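Local coordinates for protein serine protease inhibitor (Thermoanaerobacter tengcongensis, PDB 2PEF) that probably inhibits serine proteases as a member of the serpin family, and is captured here in the latent state, at residues T45-D50 with L109-D114; S94-E99 with N134-S139. All blocks are in the same frame, centred on the assembly; numbering follows the deposited sequence.

Contact 1 (T45-D50 with L109-D114); sequences TANGAD and LQIIAD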
# COMPACT_ATOMS: atom_id res chain seq x y z
N THR A 45 -0.72 13.25 7.95
CA THR A 45 -1.18 14.50 7.35
C THR A 45 -2.41 15.04 8.07
O THR A 45 -2.53 16.24 8.28
CB THR A 45 -1.47 14.32 5.84
OG1 THR A 45 -0.33 13.74 5.19
CG2 THR A 45 -1.79 15.65 5.18
N ALA A 46 -3.32 14.14 8.47
CA ALA A 46 -4.57 14.52 9.12
C ALA A 46 -4.36 15.21 10.47
O ALA A 46 -5.21 15.99 10.91
CB ALA A 46 -5.49 13.31 9.27
N ASN A 47 -3.24 14.91 11.12
CA ASN A 47 -2.89 15.53 12.40
C ASN A 47 -2.53 17.00 12.29
O ASN A 47 -2.37 17.69 13.31
CB ASN A 47 -1.77 14.75 13.09
CG ASN A 47 -2.30 13.56 13.86
OD1 ASN A 47 -2.80 13.71 14.98
ND2 ASN A 47 -2.21 12.38 13.27
N GLY A 48 -2.39 17.48 11.06
CA GLY A 48 -2.16 18.90 10.80
C GLY A 48 -3.42 19.62 10.37
O GLY A 48 -3.43 20.84 10.23
N ALA A 49 -4.50 18.86 10.18
CA ALA A 49 -5.76 19.42 9.69
C ALA A 49 -6.67 19.86 10.83
O ALA A 49 -6.56 19.37 11.96
CB ALA A 49 -6.47 18.42 8.79
N ASP A 50 -7.57 20.79 10.53
CA ASP A 50 -8.57 21.27 11.48
C ASP A 50 -9.92 21.37 10.78
O ASP A 50 -10.00 21.24 9.55
CB ASP A 50 -8.16 22.64 12.04
CG ASP A 50 -8.75 22.92 13.42
OD1 ASP A 50 -9.59 22.12 13.91
OD2 ASP A 50 -8.37 23.94 14.04
N LEU A 109 4.56 17.99 15.59
CA LEU A 109 5.83 17.27 15.55
C LEU A 109 5.92 16.21 16.64
O LEU A 109 6.50 15.15 16.43
CB LEU A 109 7.02 18.24 15.63
CG LEU A 109 7.26 19.18 14.45
CD1 LEU A 109 8.47 20.07 14.72
CD2 LEU A 109 7.43 18.43 13.14
N GLN A 110 5.33 16.50 17.80
CA GLN A 110 5.34 15.56 18.92
C GLN A 110 4.48 14.34 18.62
O GLN A 110 4.91 13.20 18.84
CB GLN A 110 4.88 16.24 20.22
CG GLN A 110 5.21 15.45 21.48
CD GLN A 110 6.71 15.21 21.68
OE1 GLN A 110 7.15 14.07 21.83
NE2 GLN A 110 7.49 16.29 21.67
N ILE A 111 3.27 14.57 18.11
CA ILE A 111 2.36 13.49 17.73
C ILE A 111 3.01 12.58 16.68
O ILE A 111 2.99 11.35 16.80
CB ILE A 111 1.01 14.04 17.21
CG1 ILE A 111 0.26 14.75 18.34
CG2 ILE A 111 0.14 12.91 16.62
CD1 ILE A 111 -0.80 15.72 17.86
N ILE A 112 3.61 13.21 15.68
CA ILE A 112 4.25 12.50 14.57
C ILE A 112 5.50 11.73 15.03
O ILE A 112 5.71 10.58 14.62
CB ILE A 112 4.50 13.48 13.38
CG1 ILE A 112 3.42 13.31 12.31
CG2 ILE A 112 5.87 13.30 12.77
CD1 ILE A 112 2.00 13.58 12.78
N ALA A 113 6.31 12.34 15.89
CA ALA A 113 7.47 11.66 16.47
C ALA A 113 7.04 10.51 17.39
O ALA A 113 7.65 9.44 17.37
CB ALA A 113 8.35 12.65 17.22
N ASP A 114 6.00 10.75 18.18
CA ASP A 114 5.57 9.78 19.19
C ASP A 114 4.80 8.58 18.64
O ASP A 114 5.13 7.44 18.95
CB ASP A 114 4.74 10.46 20.29
CG ASP A 114 5.60 11.24 21.27
OD1 ASP A 114 6.84 11.03 21.31
OD2 ASP A 114 5.04 12.07 22.02
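Asn-47 presents its carboxamide to the methyl CG2 of Ile-111, and this small contact joins two helices of the helical region that packs on one side of the central beta-sheet A of the serpin fold. Asn-47 belongs to the type I turn from Ala-46 to Ala-49, in the C-terminal end region of the helix that begins at residue 35; its partner belongs to helix 106-116. The closest pair is Asn-47 OD1 and Ile-111 CG2, 3.5 Å apart. That methyl sits above the amide plane rather than against a polar rim, 3.7 Å from Asn-47 CG. With Ile-111 CG2 anti to the backbone N and CG1 anti to the carbonyl carbon (chi1 -66°), both branches of the side chain are directed at the amide, and Ile-111 CD1 passes 4.0 Å from Asn-47 OD1.

The amide's hydrogen-bonding ends look elsewhere: OD1 accepts from Asn-71 ND2 of helix 67-80, while ND2 donates to Ala-43 O one turn back. These two bonds fix the rotation of the group, so a buried polar side chain offers Ile-111 a rigid flat surface. Ile-111 also touches Asn-71.

The amide against Ile-111 CG2 is the tight part of the contact, although Ile-111 itself is partly open to solvent. Phe-108 and Tyr-116 of helix 106-116 also pack on Asn-47. Only 129 Å² is buried between the segments, counting both sides. Ile-112 is buried but makes the more distant approach, its methyl CD1 stopping 4.0 Å from Asn-47 CB.

Contact 2 (S94-E99 with N134-S139); sequences SIWFKE and NNWVKS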
# COMPACT_ATOMS: atom_id res chain seq x y z
N SER A 94 8.54 9.94 7.49
CA SER A 94 9.32 11.17 7.57
C SER A 94 8.52 12.41 7.19
O SER A 94 7.53 12.32 6.45
CB SER A 94 10.60 11.08 6.73
OG SER A 94 10.31 10.87 5.36
N ILE A 95 8.94 13.54 7.73
CA ILE A 95 8.43 14.85 7.35
C ILE A 95 9.65 15.65 6.90
O ILE A 95 10.73 15.55 7.51
CB ILE A 95 7.76 15.60 8.55
CG1 ILE A 95 6.88 14.65 9.39
CG2 ILE A 95 7.01 16.85 8.07
CD1 ILE A 95 5.64 14.10 8.69
N TRP A 96 9.48 16.40 5.83
CA TRP A 96 10.51 17.28 5.30
C TRP A 96 9.88 18.66 5.17
O TRP A 96 8.86 18.81 4.51
CB TRP A 96 10.98 16.80 3.92
CG TRP A 96 11.47 15.38 3.90
CD1 TRP A 96 10.71 14.24 3.97
CD2 TRP A 96 12.83 14.94 3.77
NE1 TRP A 96 11.52 13.13 3.92
CE2 TRP A 96 12.82 13.53 3.79
CE3 TRP A 96 14.06 15.61 3.64
CZ2 TRP A 96 13.99 12.77 3.69
CZ3 TRP A 96 15.22 14.86 3.54
CH2 TRP A 96 15.18 13.45 3.56
N PHE A 97 10.48 19.66 5.82
CA PHE A 97 9.95 21.02 5.75
C PHE A 97 11.03 22.06 5.43
O PHE A 97 12.18 21.92 5.83
CB PHE A 97 9.16 21.40 7.02
CG PHE A 97 9.99 21.51 8.26
CD1 PHE A 97 10.60 22.72 8.61
CD2 PHE A 97 10.17 20.42 9.10
CE1 PHE A 97 11.37 22.83 9.76
CE2 PHE A 97 10.94 20.52 10.26
CZ PHE A 97 11.54 21.73 10.59
N LYS A 98 10.62 23.10 4.70
CA LYS A 98 11.52 24.17 4.29
C LYS A 98 11.71 25.16 5.44
O LYS A 98 10.85 26.01 5.70
CB LYS A 98 10.97 24.88 3.05
CG LYS A 98 11.93 25.88 2.44
CD LYS A 98 11.35 26.48 1.17
CE LYS A 98 12.32 27.45 0.53
NZ LYS A 98 11.70 28.17 -0.61
N GLU A 99 12.86 25.05 6.10
CA GLU A 99 13.18 25.80 7.32
C GLU A 99 12.99 27.32 7.23
O GLU A 99 12.57 27.96 8.20
CB GLU A 99 14.60 25.48 7.78
N ASN A 134 15.35 11.05 -1.91
CA ASN A 134 15.50 9.82 -2.68
C ASN A 134 16.41 8.79 -2.02
O ASN A 134 16.15 7.59 -2.10
CB ASN A 134 15.96 10.12 -4.11
CG ASN A 134 14.87 10.76 -4.94
OD1 ASN A 134 13.68 10.60 -4.66
ND2 ASN A 134 15.26 11.51 -5.96
N ASN A 135 17.46 9.27 -1.36
CA ASN A 135 18.32 8.38 -0.57
C ASN A 135 17.58 7.77 0.61
O ASN A 135 17.78 6.59 0.95
CB ASN A 135 19.58 9.11 -0.12
CG ASN A 135 20.59 9.25 -1.24
OD1 ASN A 135 20.80 8.32 -2.03
ND2 ASN A 135 21.23 10.41 -1.32
N TRP A 136 16.68 8.56 1.21
CA TRP A 136 15.86 8.09 2.31
C TRP A 136 14.90 7.01 1.83
O TRP A 136 14.86 5.93 2.41
CB TRP A 136 15.10 9.26 2.95
CG TRP A 136 14.36 8.91 4.20
CD1 TRP A 136 14.83 8.96 5.48
CD2 TRP A 136 13.00 8.45 4.29
NE1 TRP A 136 13.85 8.57 6.36
CE2 TRP A 136 12.72 8.25 5.66
CE3 TRP A 136 11.99 8.20 3.35
CZ2 TRP A 136 11.48 7.80 6.11
CZ3 TRP A 136 10.75 7.75 3.80
CH2 TRP A 136 10.51 7.56 5.17
N VAL A 137 14.16 7.28 0.75
CA VAL A 137 13.23 6.27 0.21
C VAL A 137 13.95 5.00 -0.26
O VAL A 137 13.49 3.89 -0.01
CB VAL A 137 12.27 6.83 -0.88
CG1 VAL A 137 11.41 7.97 -0.33
CG2 VAL A 137 13.02 7.28 -2.13
N LYS A 138 15.11 5.17 -0.90
CA LYS A 138 15.91 4.03 -1.33
C LYS A 138 16.33 3.17 -0.14
O LYS A 138 16.27 1.94 -0.21
CB LYS A 138 17.14 4.48 -2.12
CG LYS A 138 17.80 3.37 -2.93
CD LYS A 138 19.03 3.86 -3.67
CE LYS A 138 19.59 2.78 -4.58
N SER A 139 16.76 3.81 0.95
CA SER A 139 17.20 3.08 2.15
C SER A 139 16.05 2.35 2.83
O SER A 139 16.18 1.17 3.20
CB SER A 139 17.86 4.04 3.15
OG SER A 139 18.16 3.36 4.36
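Ser-94 lies over one face of the Trp-136 indole, fixing helix 127-140, which corresponds to the serpin helix F, across strand 87-98 of the central beta-sheet A. Two atoms of the serine share that face. Ser-94 OG sits over the six-membered ring, nearest Trp-136 CH2 at 3.3 Å, and CB beside it makes a CH-pi contact, 3.8 Å from the centroid of that ring. Trp-136 reaches down from the helix with CG anti to the backbone N (chi1 -173°), which carries the indole out to the strand.

Two residues along the strand, Trp-96 turns the edge of its ring system toward the same partner in an offset edge-to-face pair. The Trp-96 six-membered ring and the Trp-136 five-membered ring have centroids 5.8 Å apart and planes at 87°. Serine and tryptophan are tied together as well: Trp-96 NE1 donates to Ser-94 OG over 2.9 Å, a bent bond (138° at the hydrogen) with the oxygen tilted out of the indole plane. The hydroxyl above Trp-136 is thus held from the side by the neighbouring ring.

Trp-136 NE1 has its own acceptor, Asp-119 OD2, on strand 119-123, and Phe-121 of that strand meets both indoles. An alanine in place of Trp-136 would probably open a gap beneath the helix, leaving Ser-94 and the Trp-96 edge without their aromatic surface and Asp-119 without its donor. The apolar end of the pair is Trp-96 CZ2 against Trp-136 CB, at 3.8 Å.

How the contacts relate
Contacts 1 and 2 lie on the two faces of beta-sheet A, their centres about 17 Å apart. Strand 87-98 separates them: Ser-94 and Trp-96 serve contact 2, while Ile-95 between them points to the other face and meets contact 1 directly, its CG1 lying 3.8 Å from Ile-112 CG2. Helix 106-116, the sheet and helix 127-140 therefore follow one another in a continuous packed stack. Along the chain the segments interleave, as 45-50, 94-99, 109-114 and 134-139. Strand 87-98 pairs with strand 158-169, which pairs in turn with 322-331; by its place between 158-169 and 310-318, that strand is probably the inserted reactive-centre loop of the latent state.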